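Local coordinates for protein possible thiamine biosynthesis enzyme (PDB 2X7Q) that is of unknown function but has the periplasmic binding protein fold of the SsuA/TauA solute-binding family and is possibly involved in thiamine biosynthesis, at residues A[31-35]-A[36-40]; A[213-216]-A[217-220]; A[234-237]-A[238-241]; A[252-255]-A[256-259]; A[273-277]-A[278-282]. The protein carries 1 engineered substitution. All coordinates share one frame; numbering follows the deposited sequence.

Contact 1: residues A[31-35]-A[36-40]; sequences FFAQQ and QGYYK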
loop_
_atom_site.group_PDB
_atom_site.type_symbol
_atom_site.label_atom_id
_atom_site.label_comp_id
_atom_site.label_asym_id
_atom_site.label_seq_id
_atom_site.Cartn_x
_atom_site.Cartn_y
_atom_site.Cartn_z
ATOM N N PHE A 31 -10.524 -10.880 3.546
ATOM C CA PHE A 31 -11.756 -11.522 3.104
ATOM C C PHE A 31 -12.011 -12.844 3.823
ATOM O O PHE A 31 -13.098 -13.069 4.354
ATOM C CB PHE A 31 -11.729 -11.745 1.591
ATOM C CG PHE A 31 -12.753 -12.732 1.107
ATOM C CD1 PHE A 31 -14.087 -12.371 0.994
ATOM C CD2 PHE A 31 -12.380 -14.022 0.766
ATOM C CE1 PHE A 31 -15.029 -13.281 0.552
ATOM C CE2 PHE A 31 -13.317 -14.935 0.322
ATOM C CZ PHE A 31 -14.643 -14.564 0.215
ATOM N N PHE A 32 -11.007 -13.716 3.830
ATOM C CA PHE A 32 -11.140 -15.034 4.447
ATOM C C PHE A 32 -11.415 -14.942 5.947
ATOM O O PHE A 32 -12.088 -15.801 6.512
ATOM C CB PHE A 32 -9.897 -15.890 4.176
ATOM C CG PHE A 32 -9.826 -16.434 2.774
ATOM C CD1 PHE A 32 -8.896 -15.948 1.868
ATOM C CD2 PHE A 32 -10.698 -17.429 2.359
ATOM C CE1 PHE A 32 -8.832 -16.451 0.579
ATOM C CE2 PHE A 32 -10.640 -17.932 1.071
ATOM C CZ PHE A 32 -9.707 -17.442 0.181
ATOM N N ALA A 33 -10.891 -13.901 6.585
ATOM C CA ALA A 33 -11.161 -13.662 7.999
ATOM C C ALA A 33 -12.657 -13.461 8.226
ATOM O O ALA A 33 -13.200 -13.869 9.251
ATOM C CB ALA A 33 -10.378 -12.459 8.494
ATOM N N GLN A 34 -13.314 -12.827 7.260
ATOM C CA GLN A 34 -14.753 -12.597 7.323
ATOM C C GLN A 34 -15.518 -13.853 6.915
ATOM O O GLN A 34 -16.524 -14.205 7.529
ATOM C CB GLN A 34 -15.147 -11.423 6.423
ATOM C CG GLN A 34 -16.636 -11.102 6.420
ATOM C CD GLN A 34 -16.990 -9.973 5.468
ATOM O OE1 GLN A 34 -17.203 -8.835 5.888
ATOM N NE2 GLN A 34 -17.056 -10.284 4.181
ATOM N N GLN A 35 -15.030 -14.524 5.875
ATOM C CA GLN A 35 -15.645 -15.755 5.388
ATOM C C GLN A 35 -15.688 -16.823 6.476
ATOM O O GLN A 35 -16.696 -17.508 6.645
ATOM C CB GLN A 35 -14.887 -16.288 4.170
ATOM C CG GLN A 35 -15.481 -17.555 3.571
ATOM C CD GLN A 35 -14.580 -18.187 2.525
ATOM O OE1 GLN A 35 -14.852 -18.111 1.326
ATOM N NE2 GLN A 35 -13.500 -18.813 2.976
ATOM N N GLN A 36 -14.588 -16.957 7.210
ATOM C CA GLN A 36 -14.483 -17.963 8.260
ATOM C C GLN A 36 -15.031 -17.446 9.586
ATOM O O GLN A 36 -14.991 -18.144 10.599
ATOM C CB GLN A 36 -13.033 -18.422 8.422
ATOM C CG GLN A 36 -12.429 -19.008 7.155
ATOM C CD GLN A 36 -13.173 -20.237 6.669
ATOM O OE1 GLN A 36 -13.465 -20.368 5.481
ATOM N NE2 GLN A 36 -13.485 -21.142 7.588
ATOM N N GLY A 37 -15.541 -16.218 9.571
ATOM C CA GLY A 37 -16.166 -15.631 10.743
ATOM C C GLY A 37 -15.215 -15.380 11.897
ATOM O O GLY A 37 -15.614 -15.447 13.060
ATOM N N TYR A 38 -13.958 -15.086 11.581
ATOM C CA TYR A 38 -12.966 -14.804 12.612
ATOM C C TYR A 38 -13.274 -13.501 13.347
ATOM O O TYR A 38 -13.010 -13.379 14.543
ATOM C CB TYR A 38 -11.558 -14.749 12.015
ATOM C CG TYR A 38 -11.055 -16.072 11.489
ATOM C CD1 TYR A 38 -11.097 -17.215 12.275
ATOM C CD2 TYR A 38 -10.518 -16.174 10.213
ATOM C CE1 TYR A 38 -10.635 -18.426 11.799
ATOM C CE2 TYR A 38 -10.050 -17.379 9.728
ATOM C CZ TYR A 38 -10.112 -18.503 10.524
ATOM O OH TYR A 38 -9.646 -19.710 10.050
ATOM N N TYR A 39 -13.826 -12.528 12.630
ATOM C CA TYR A 39 -14.158 -11.240 13.229
ATOM C C TYR A 39 -15.219 -11.392 14.318
ATOM O O TYR A 39 -15.044 -10.906 15.435
ATOM C CB TYR A 39 -14.631 -10.251 12.163
ATOM C CG TYR A 39 -13.597 -9.963 11.096
ATOM C CD1 TYR A 39 -13.845 -10.265 9.764
ATOM C CD2 TYR A 39 -12.373 -9.397 11.421
ATOM C CE1 TYR A 39 -12.909 -10.005 8.783
ATOM C CE2 TYR A 39 -11.426 -9.134 10.449
ATOM C CZ TYR A 39 -11.700 -9.440 9.130
ATOM O OH TYR A 39 -10.759 -9.181 8.162
ATOM N N LYS A 40 -16.316 -12.067 13.989
ATOM C CA LYS A 40 -17.385 -12.302 14.954
ATOM C C LYS A 40 -16.902 -13.145 16.132
ATOM O O LYS A 40 -17.341 -12.955 17.262
ATOM C CB LYS A 40 -18.584 -12.969 14.274
ATOM C CG LYS A 40 -19.505 -11.996 13.566
ATOM C CD LYS A 40 -19.779 -12.415 12.132
ATOM C CE LYS A 40 -20.740 -11.441 11.458
ATOM N NZ LYS A 40 -20.945 -11.768 10.020
#
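Ala-33 O accepts from Tyr-38 N at 2.7 Å where the backbone turns out of helix 28-35, while Gln-36 N still bonds to Phe-32 O at 2.8 Å. Gly-37, with a positive phi, makes this a Schellman motif at the C-terminal end of the helix; the chain then turns into helix 38-41. A third amide, Gly-37 N, reaches Gln-34 O at 3.0 Å but comes from above the carbonyl plane, at a C=O...N angle of only 105°.

The two tyrosines after the turn fold back on the helix end. Tyr-38 brings CD2 to 3.4 Å from Ala-33 CA, which lies at the ring edge near its plane. Tyr-39 has CG beside its own backbone N (chi1 -61°), which swings the phenol back along the helix: CE1 comes to 3.5 Å from Gln-34 CB, in plane with the ring, and CZ packs on the methyl of Ala-33. Its hydroxyl is hydrogen-bonded to Leu-30 O, and Ala-225 of helix 216-235 also touches this side chain. On the outer side two neighbouring amides run alongside each other with planes 86° apart; Gln-35 NE2 donates to a lone pair of Gln-36 OE1 at 2.9 Å, though OE1 is tilted out of the plane of the donor amide.

Contact 2: residues A[213-216]-A[217-220]; sequences QAKS and DVIK
Lys-215 O is held by one hydrogen bond, from Ile-219 N at 3.2 Å with an N-H...O angle of 155°, and is closely flanked by aliphatic carbons. Ile-219 CG1 lies 2.9 Å from Lys-215 O and Val-218 CG1 lies 3.1 Å from the same oxygen, so the carbonyl is wrapped by two branched side chains of the first helical turn. In Ile-219, CG1 stands beside the backbone N (chi1 -66°) with CD1 extended beyond it, which carries both carbons back over the carbonyl.

The side-chain contact is between Lys-215 CB and Val-218 CG1, at 3.3 Å closer than ordinary van der Waals packing. The off-staggered chi1 of Val-218, 34°, goes with this close approach, so the exact placement of CG1 is doubtful. Beyond CB the lysine chain is fully extended and leads away from the turn, ending at Asp-68 in a salt bridge and at Thr-16 O in a hydrogen bond; Leu-17 of strand 17-21 touches both Lys-215 and Val-218.

One residue further along, Lys-220 N bonds to Ser-216 O at 3.2 Å, continuing the i to i+4 pattern. Lys-215 is the first residue to leave helix 209-214 and also holds the N-cap position of helix 216-235; a single residue therefore links the two helices, ending one and capping the next, with its carbonyl opening the first turn of the second helix.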
loop_
_atom_site.group_PDB
_atom_site.type_symbol
_atom_site.label_atom_id
_atom_site.label_comp_id
_atom_site.label_asym_id
_atom_site.label_seq_id
_atom_site.Cartn_x
_atom_site.Cartn_y
_atom_site.Cartn_z
ATOM N N GLN A 213 -7.250 5.786 21.032
ATOM C CA GLN A 213 -7.515 6.013 22.451
ATOM C C GLN A 213 -8.956 5.686 22.823
ATOM O O GLN A 213 -9.288 5.547 23.999
ATOM C CB GLN A 213 -7.182 7.456 22.851
ATOM C CG GLN A 213 -8.156 8.507 22.323
ATOM C CD GLN A 213 -7.965 9.857 22.992
ATOM O OE1 GLN A 213 -7.928 9.956 24.219
ATOM N NE2 GLN A 213 -7.855 10.906 22.188
ATOM N N ALA A 214 -9.809 5.570 21.812
ATOM C CA ALA A 214 -11.230 5.328 22.034
ATOM C C ALA A 214 -11.597 3.866 21.797
ATOM O O ALA A 214 -12.500 3.332 22.439
ATOM C CB ALA A 214 -12.067 6.234 21.144
ATOM N N LYS A 215 -10.893 3.228 20.869
ATOM C CA LYS A 215 -11.205 1.861 20.473
ATOM C C LYS A 215 -9.957 0.986 20.433
ATOM O O LYS A 215 -9.741 0.253 19.472
ATOM C CB LYS A 215 -11.891 1.857 19.104
ATOM C CG LYS A 215 -13.141 2.724 19.029
ATOM C CD LYS A 215 -13.765 2.677 17.640
ATOM C CE LYS A 215 -14.992 3.570 17.553
ATOM N NZ LYS A 215 -15.627 3.516 16.211
ATOM N N SER A 216 -9.141 1.058 21.480
ATOM C CA SER A 216 -7.889 0.307 21.517
ATOM C C SER A 216 -8.104 -1.204 21.619
ATOM O O SER A 216 -7.496 -1.975 20.876
ATOM C CB SER A 216 -6.998 0.789 22.666
ATOM O OG SER A 216 -5.778 0.071 22.692
ATOM N N ASP A 217 -8.969 -1.625 22.538
ATOM C CA ASP A 217 -9.200 -3.049 22.774
ATOM C C ASP A 217 -9.746 -3.766 21.538
ATOM O O ASP A 217 -9.376 -4.906 21.256
ATOM C CB ASP A 217 -10.142 -3.259 23.963
ATOM C CG ASP A 217 -9.516 -2.851 25.277
ATOM O OD1 ASP A 217 -8.414 -2.268 25.258
ATOM O OD2 ASP A 217 -10.125 -3.111 26.334
ATOM N N VAL A 218 -10.624 -3.093 20.802
ATOM C CA VAL A 218 -11.219 -3.673 19.601
ATOM C C VAL A 218 -10.212 -3.762 18.457
ATOM O O VAL A 218 -10.204 -4.735 17.704
ATOM C CB VAL A 218 -12.476 -2.895 19.160
ATOM C CG1 VAL A 218 -12.316 -1.416 19.461
ATOM C CG2 VAL A 218 -12.766 -3.125 17.688
ATOM N N ILE A 219 -9.360 -2.749 18.336
ATOM C CA ILE A 219 -8.312 -2.758 17.320
ATOM C C ILE A 219 -7.391 -3.966 17.497
ATOM O O ILE A 219 -6.987 -4.595 16.519
ATOM C CB ILE A 219 -7.476 -1.462 17.347
ATOM C CG1 ILE A 219 -8.331 -0.262 16.934
ATOM C CG2 ILE A 219 -6.276 -1.584 16.424
ATOM C CD1 ILE A 219 -7.593 1.065 16.989
ATOM N N LYS A 220 -7.066 -4.287 18.748
ATOM C CA LYS A 220 -6.220 -5.442 19.047
ATOM C C LYS A 220 -6.859 -6.732 18.538
ATOM O O LYS A 220 -6.217 -7.531 17.853
ATOM C CB LYS A 220 -5.951 -5.553 20.552
ATOM C CG LYS A 220 -5.141 -6.788 20.954
ATOM C CD LYS A 220 -5.022 -6.904 22.470
ATOM C CE LYS A 220 -4.284 -8.182 22.872
ATOM N NZ LYS A 220 -4.967 -9.405 22.337
#

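Contact 3: residues A[234-237]-A[238-241]; sequences NEHV and DEAI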
loop_
_atom_site.group_PDB
_atom_site.type_symbol
_atom_site.label_atom_id
_atom_site.label_comp_id
_atom_site.label_asym_id
_atom_site.label_seq_id
_atom_site.Cartn_x
_atom_site.Cartn_y
_atom_site.Cartn_z
ATOM N N ASN A 234 -2.547 -18.686 4.047
ATOM C CA ASN A 234 -1.329 -19.469 3.887
ATOM C C ASN A 234 -1.598 -20.959 3.711
ATOM O O ASN A 234 -0.850 -21.653 3.024
ATOM C CB ASN A 234 -0.391 -19.248 5.078
ATOM C CG ASN A 234 0.337 -17.920 5.012
ATOM O OD1 ASN A 234 0.342 -17.250 3.979
ATOM N ND2 ASN A 234 0.966 -17.535 6.117
ATOM N N GLU A 235 -2.666 -21.446 4.334
ATOM C CA GLU A 235 -2.994 -22.867 4.301
ATOM C C GLU A 235 -4.006 -23.200 3.208
ATOM O O GLU A 235 -4.339 -24.366 2.996
ATOM C CB GLU A 235 -3.526 -23.318 5.665
ATOM C CG GLU A 235 -2.554 -23.093 6.815
ATOM C CD GLU A 235 -3.148 -23.457 8.161
ATOM O OE1 GLU A 235 -4.356 -23.766 8.214
ATOM O OE2 GLU A 235 -2.407 -23.429 9.165
ATOM N N HIS A 236 -4.490 -22.173 2.516
ATOM C CA HIS A 236 -5.503 -22.359 1.484
ATOM C C HIS A 236 -5.263 -21.445 0.289
ATOM O O HIS A 236 -6.163 -20.723 -0.139
ATOM C CB HIS A 236 -6.900 -22.110 2.059
ATOM C CG HIS A 236 -7.201 -22.913 3.288
ATOM N ND1 HIS A 236 -7.781 -24.160 3.238
ATOM C CD2 HIS A 236 -7.003 -22.639 4.599
ATOM C CE1 HIS A 236 -7.931 -24.623 4.469
ATOM N NE2 HIS A 236 -7.466 -23.719 5.311
ATOM N N VAL A 237 -4.049 -21.486 -0.254
ATOM C CA VAL A 237 -3.706 -20.697 -1.431
ATOM C C VAL A 237 -4.614 -21.059 -2.602
ATOM O O VAL A 237 -4.961 -20.204 -3.418
ATOM C CB VAL A 237 -2.235 -20.905 -1.838
ATOM C CG1 VAL A 237 -1.916 -20.138 -3.111
ATOM C CG2 VAL A 237 -1.308 -20.481 -0.709
ATOM N N ASP A 238 -5.000 -22.330 -2.672
ATOM C CA ASP A 238 -5.904 -22.809 -3.713
ATOM C C ASP A 238 -7.179 -21.969 -3.794
ATOM O O ASP A 238 -7.569 -21.517 -4.872
ATOM C CB ASP A 238 -6.239 -24.291 -3.499
ATOM C CG ASP A 238 -6.665 -24.602 -2.075
ATOM O OD1 ASP A 238 -6.733 -23.672 -1.247
ATOM O OD2 ASP A 238 -6.933 -25.786 -1.781
ATOM N N GLU A 239 -7.813 -21.757 -2.645
ATOM C CA GLU A 239 -9.038 -20.973 -2.569
ATOM C C GLU A 239 -8.746 -19.503 -2.830
ATOM O O GLU A 239 -9.555 -18.793 -3.428
ATOM C CB GLU A 239 -9.684 -21.137 -1.194
ATOM C CG GLU A 239 -10.008 -22.576 -0.833
ATOM C CD GLU A 239 -10.603 -22.714 0.553
ATOM O OE1 GLU A 239 -10.889 -21.677 1.188
ATOM O OE2 GLU A 239 -10.790 -23.862 1.004
ATOM N N ALA A 240 -7.585 -19.054 -2.367
ATOM C CA ALA A 240 -7.154 -17.677 -2.563
ATOM C C ALA A 240 -7.056 -17.353 -4.048
ATOM O O ALA A 240 -7.514 -16.304 -4.496
ATOM C CB ALA A 240 -5.818 -17.445 -1.879
ATOM N N ILE A 241 -6.454 -18.263 -4.808
ATOM C CA ILE A 241 -6.311 -18.079 -6.246
ATOM C C ILE A 241 -7.673 -17.974 -6.927
ATOM O O ILE A 241 -7.864 -17.144 -7.815
ATOM C CB ILE A 241 -5.500 -19.224 -6.890
ATOM C CG1 ILE A 241 -4.072 -19.246 -6.340
ATOM C CG2 ILE A 241 -5.483 -19.078 -8.400
ATOM C CD1 ILE A 241 -3.209 -20.337 -6.931
#
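Asp-238 has CG between its backbone N and carbonyl carbon (chi1 49°), and His-236 and Glu-239 both have CG beside the backbone N, settings that gather the three side chains round the start of helix 237-247. His-236 is the N-cap. Its carbonyl oxygen takes Ala-240 N at 3.1 Å in the carbonyl plane and, more weakly, Glu-239 N. The folded-back carboxylate of Asp-238 receives Glu-239 N at OD1, 2.6 Å away and approached from above the carboxylate plane, so this first-turn amide has a side-chain acceptor as well.

The His-236 ring and the Glu-239 carboxylate run alongside, pointing the same way, with planes 36° apart. Glu-239 CD lies 4.0 Å from His-236 CB. Tyr-232, on the preceding helix 216-235, stacks on the His-236 ring and hydrogen-bonds Glu-239 OE1 through its hydroxyl, tying the end of one helix to the beginning of the next.

Away from this polar cluster, Val-237 O accepts from Ile-241 N at 2.8 Å, and the two side chains meet across one helical turn, with Thr-259 of helix 252-259 touching both. The same carbonyl oxygen is flanked by Ile-241 CG1, 3.2 Å from Val-237 O, while Val-237 CG1 meets Ile-241 CG1 at 4.0 Å.

Contact 4: residues A[252-255]-A[256-259]; sequences AEDA and KEWT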
loop_
_atom_site.group_PDB
_atom_site.type_symbol
_atom_site.label_atom_id
_atom_site.label_comp_id
_atom_site.label_asym_id
_atom_site.label_seq_id
_atom_site.Cartn_x
_atom_site.Cartn_y
_atom_site.Cartn_z
ATOM N N ALA A 252 -6.306 -16.397 -13.236
ATOM C CA ALA A 252 -5.941 -17.448 -12.296
ATOM C C ALA A 252 -4.438 -17.705 -12.328
ATOM O O ALA A 252 -3.822 -17.951 -11.292
ATOM C CB ALA A 252 -6.709 -18.723 -12.605
ATOM N N GLU A 253 -3.854 -17.648 -13.522
ATOM C CA GLU A 253 -2.418 -17.853 -13.674
ATOM C C GLU A 253 -1.613 -16.722 -13.040
ATOM O O GLU A 253 -0.659 -16.973 -12.302
ATOM C CB GLU A 253 -2.035 -18.011 -15.148
ATOM C CG GLU A 253 -2.476 -19.324 -15.774
ATOM C CD GLU A 253 -3.755 -19.192 -16.584
ATOM O OE1 GLU A 253 -4.086 -18.060 -16.999
ATOM O OE2 GLU A 253 -4.431 -20.222 -16.801
ATOM N N ASP A 254 -1.997 -15.482 -13.328
ATOM C CA ASP A 254 -1.304 -14.325 -12.769
ATOM C C ASP A 254 -1.495 -14.247 -11.258
ATOM O O ASP A 254 -0.592 -13.842 -10.532
ATOM C CB ASP A 254 -1.779 -13.031 -13.436
ATOM C CG ASP A 254 -1.326 -12.918 -14.876
ATOM O OD1 ASP A 254 -0.548 -13.784 -15.320
ATOM O OD2 ASP A 254 -1.742 -11.960 -15.559
ATOM N N ALA A 255 -2.676 -14.638 -10.790
ATOM C CA ALA A 255 -2.955 -14.679 -9.363
ATOM C C ALA A 255 -2.047 -15.703 -8.691
ATOM O O ALA A 255 -1.546 -15.475 -7.591
ATOM C CB ALA A 255 -4.415 -15.018 -9.116
ATOM N N LYS A 256 -1.843 -16.833 -9.360
ATOM C CA LYS A 256 -0.981 -17.889 -8.842
ATOM C C LYS A 256 0.464 -17.419 -8.728
ATOM O O LYS A 256 1.121 -17.654 -7.717
ATOM C CB LYS A 256 -1.061 -19.133 -9.730
ATOM C CG LYS A 256 -0.168 -20.273 -9.276
ATOM C CD LYS A 256 -0.281 -21.471 -10.203
ATOM C CE LYS A 256 0.625 -22.606 -9.746
ATOM N NZ LYS A 256 0.521 -23.792 -10.643
ATOM N N GLU A 257 0.953 -16.757 -9.771
ATOM C CA GLU A 257 2.317 -16.243 -9.774
ATOM C C GLU A 257 2.539 -15.289 -8.606
ATOM O O GLU A 257 3.597 -15.299 -7.981
ATOM C CB GLU A 257 2.627 -15.541 -11.099
ATOM C CG GLU A 257 4.054 -15.038 -11.221
ATOM C CD GLU A 257 4.310 -14.317 -12.530
ATOM O OE1 GLU A 257 3.447 -14.392 -13.430
ATOM O OE2 GLU A 257 5.376 -13.679 -12.659
ATOM N N TRP A 258 1.533 -14.472 -8.313
ATOM C CA TRP A 258 1.619 -13.500 -7.229
ATOM C C TRP A 258 1.750 -14.162 -5.859
ATOM O O TRP A 258 2.505 -13.693 -5.010
ATOM C CB TRP A 258 0.407 -12.568 -7.256
ATOM C CG TRP A 258 0.266 -11.731 -6.021
ATOM C CD1 TRP A 258 0.933 -10.576 -5.732
ATOM C CD2 TRP A 258 -0.595 -11.984 -4.903
ATOM N NE1 TRP A 258 0.539 -10.094 -4.507
ATOM C CE2 TRP A 258 -0.399 -10.943 -3.979
ATOM C CE3 TRP A 258 -1.513 -12.995 -4.601
ATOM C CZ2 TRP A 258 -1.086 -10.880 -2.769
ATOM C CZ3 TRP A 258 -2.193 -12.931 -3.399
ATOM C CH2 TRP A 258 -1.978 -11.881 -2.500
ATOM N N THR A 259 1.022 -15.255 -5.648
ATOM C CA THR A 259 1.038 -15.944 -4.360
ATOM C C THR A 259 2.431 -16.446 -3.995
ATOM O O THR A 259 2.717 -16.711 -2.828
ATOM C CB THR A 259 0.061 -17.140 -4.336
ATOM O OG1 THR A 259 0.516 -18.153 -5.242
ATOM C CG2 THR A 259 -1.340 -16.698 -4.729
#
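Ala-255 O is met from the next turn of helix 252-259 by three groups: Thr-259 N as hydrogen-bond donor at 3.2 Å, Thr-259 CG2 at 3.1 Å, and the indole of Trp-258, which has this oxygen at its edge, near the ring plane. This is regular alpha-helical i to i+4 packing. The bonds from Lys-256 N to Ala-252 O and from Glu-257 N to Glu-253 O, each 3.0 Å, and from Trp-258 N to Asp-254 O, 3.1 Å, complete the set.

Torsions place the side chains around that backbone. Trp-258 carries CG opposite its backbone N (chi1 168°), throwing the indole outward from the helix, with CB left 3.5 Å from Ala-255 O. There the rings of Phe-26 and Phe-179 meet the indole edge-to-face and His-25 stacks on it, so this buried residue joins helix 252-259 to an aromatic cluster. A glycerol, probably from the crystallisation liquor, lies about 4 Å from the side chain.

On another flank, Lys-182 of helix 178-186 forms a salt bridge with Asp-254 OD1 and touches Glu-257, a residue modelled in two conformers. Near the end of the helix the threonine hydroxyl turns back on the chain: Thr-259 OG1 donates to Lys-256 O at 2.6 Å.

Contact 5: residues A[273-277]-A[278-282]; sequences LDWDT and IVVKT
The N-terminal end of helix 275-289 is formed here, with Asp-274 as its N-cap and a wider pi-type turn following at 278-280. The cap is a side-chain bond: Asp-276 N reaches Asp-274 OD1 at 3.3 Å from above the carboxylate plane. Asp-274 O then accepts from Ile-278 N at 3.0 Å, an ordinary i to i+4 bond, and the widening follows directly. Trp-275 O is gripped by two amides, Val-279 N at 2.9 Å and Val-280 N at 3.1 Å, so i+4 and i+5 donors share one acceptor. Lys-281 N to Asp-276 O, 2.9 Å with an N-H...O angle of 165°, repeats the i+5 spacing.

The main side-chain contact is a CH-pi interaction. Val-279 CG2 lies over one face of the Trp-275 indole, 3.5 Å from the centroid of its six-membered ring and 5° off the ring normal. Because Trp-275 has CG opposite its backbone N (chi1 -169°), the indole extends beside the helix, where the valine one turn on can cover it; Val-280 CG2 approaches CD1 of the same indole obliquely. Just before the cap, Leu-273 CD1 meets Ile-278 CB at 4.0 Å, the two side chains crossing at about a right angle.

Outside the segment, Lys-309 makes a cation-pi contact with the indole. Leu-273 and Ile-278 face strand 88-95, an edge strand of its sheet, and Ile-278 also packs on helix 74-82, whereas Trp-275 and Val-279 set the helix start against helix 296-306, through Asn-304 and Leu-303 respectively.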
loop_
_atom_site.group_PDB
_atom_site.type_symbol
_atom_site.label_atom_id
_atom_site.label_comp_id
_atom_site.label_asym_id
_atom_site.label_seq_id
_atom_site.Cartn_x
_atom_site.Cartn_y
_atom_site.Cartn_z
ATOM N N LEU A 273 6.428 -4.451 15.004
ATOM C CA LEU A 273 6.870 -4.310 13.621
ATOM C C LEU A 273 8.379 -4.131 13.543
ATOM O O LEU A 273 9.006 -3.665 14.494
ATOM C CB LEU A 273 6.155 -3.139 12.944
ATOM C CG LEU A 273 6.304 -1.745 13.554
ATOM C CD1 LEU A 273 7.620 -1.103 13.151
ATOM C CD2 LEU A 273 5.142 -0.863 13.127
ATOM N N ASP A 274 8.957 -4.511 12.409
ATOM C CA ASP A 274 10.393 -4.377 12.204
ATOM C C ASP A 274 10.758 -2.921 11.932
ATOM O O ASP A 274 10.527 -2.406 10.840
ATOM C CB ASP A 274 10.858 -5.271 11.054
ATOM C CG ASP A 274 12.367 -5.333 10.939
ATOM O OD1 ASP A 274 13.055 -4.633 11.714
ATOM O OD2 ASP A 274 12.866 -6.085 10.079
ATOM N N TRP A 275 11.332 -2.268 12.937
ATOM C CA TRP A 275 11.670 -0.853 12.857
ATOM C C TRP A 275 12.605 -0.541 11.691
ATOM O O TRP A 275 12.451 0.479 11.022
ATOM C CB TRP A 275 12.299 -0.392 14.173
ATOM C CG TRP A 275 12.435 1.094 14.287
ATOM C CD1 TRP A 275 13.556 1.840 14.052
ATOM C CD2 TRP A 275 11.407 2.026 14.659
ATOM N NE1 TRP A 275 13.289 3.172 14.259
ATOM C CE2 TRP A 275 11.982 3.310 14.630
ATOM C CE3 TRP A 275 10.063 1.887 15.016
ATOM C CZ2 TRP A 275 11.251 4.457 14.948
ATOM C CZ3 TRP A 275 9.344 3.027 15.328
ATOM C CH2 TRP A 275 9.938 4.294 15.292
ATOM N N ASP A 276 13.566 -1.426 11.444
ATOM C CA ASP A 276 14.562 -1.208 10.399
ATOM C C ASP A 276 13.945 -1.106 9.004
ATOM O O ASP A 276 14.354 -0.271 8.199
ATOM C CB ASP A 276 15.615 -2.319 10.423
ATOM C CG ASP A 276 16.627 -2.190 9.297
ATOM O OD1 ASP A 276 17.352 -1.173 9.256
ATOM O OD2 ASP A 276 16.695 -3.106 8.449
ATOM N N THR A 277 12.963 -1.957 8.721
ATOM C CA THR A 277 12.375 -2.023 7.386
ATOM C C THR A 277 11.198 -1.069 7.199
ATOM O O THR A 277 11.012 -0.514 6.116
ATOM C CB THR A 277 11.929 -3.460 7.032
ATOM O OG1 THR A 277 11.461 -3.499 5.679
ATOM C CG2 THR A 277 10.815 -3.921 7.958
ATOM N N ILE A 278 10.407 -0.879 8.253
ATOM C CA ILE A 278 9.231 -0.015 8.179
ATOM C C ILE A 278 9.586 1.466 8.315
ATOM O O ILE A 278 9.015 2.315 7.628
ATOM C CB ILE A 278 8.188 -0.383 9.254
ATOM C CG1 ILE A 278 7.607 -1.774 8.984
ATOM C CG2 ILE A 278 7.078 0.653 9.299
ATOM C CD1 ILE A 278 6.839 -1.879 7.683
ATOM N N VAL A 279 10.533 1.768 9.198
ATOM C CA VAL A 279 10.906 3.153 9.479
ATOM C C VAL A 279 12.245 3.559 8.861
ATOM O O VAL A 279 12.304 4.454 8.015
ATOM C CB VAL A 279 10.963 3.414 10.993
ATOM C CG1 VAL A 279 11.482 4.821 11.271
ATOM C CG2 VAL A 279 9.596 3.205 11.610
ATOM N N VAL A 280 13.318 2.897 9.285
ATOM C CA VAL A 280 14.671 3.264 8.869
ATOM C C VAL A 280 14.841 3.318 7.349
ATOM O O VAL A 280 15.137 4.374 6.791
ATOM C CB VAL A 280 15.728 2.310 9.464
ATOM C CG1 VAL A 280 17.114 2.670 8.950
ATOM C CG2 VAL A 280 15.687 2.353 10.980
ATOM N N LYS A 281 14.650 2.181 6.685
ATOM C CA LYS A 281 14.817 2.099 5.236
ATOM C C LYS A 281 13.889 3.067 4.502
ATOM O O LYS A 281 14.281 3.684 3.513
ATOM C CB LYS A 281 14.581 0.669 4.739
ATOM C CG LYS A 281 15.476 -0.385 5.379
ATOM C CD LYS A 281 15.111 -1.788 4.906
ATOM C CE LYS A 281 15.775 -2.140 3.579
ATOM N NZ LYS A 281 17.209 -2.516 3.740
ATOM N N THR A 282 12.656 3.193 4.987
ATOM C CA THR A 282 11.669 4.059 4.349
ATOM C C THR A 282 12.101 5.524 4.363
ATOM O O THR A 282 12.084 6.196 3.332
ATOM C CB THR A 282 10.282 3.931 5.011
ATOM O OG1 THR A 282 9.849 2.568 4.960
ATOM C CG2 THR A 282 9.267 4.809 4.294
#

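In the fold
The five contacts follow one another along the chain, each a local turn, cap or helix start. Contacts 1, 3 and 4 form a connected row: contacts 1 and 3 have centres about 15 Å apart and touch where Phe-32 packs on Ala-240 and Glu-239, and contacts 3 and 4, about 11 Å apart, meet through Ile-241 and Lys-256. Contacts 2 and 3 mark the two ends of helix 216-235, their centres about 30 Å apart. Contact 5 stands apart, about 24 Å or more from every other centre, beside strand 88-95. Helix ends of contacts 1, 3 and 4 pack together, while contacts 2 and 5 occupy separate places in the two-sheet periplasmic binding protein fold.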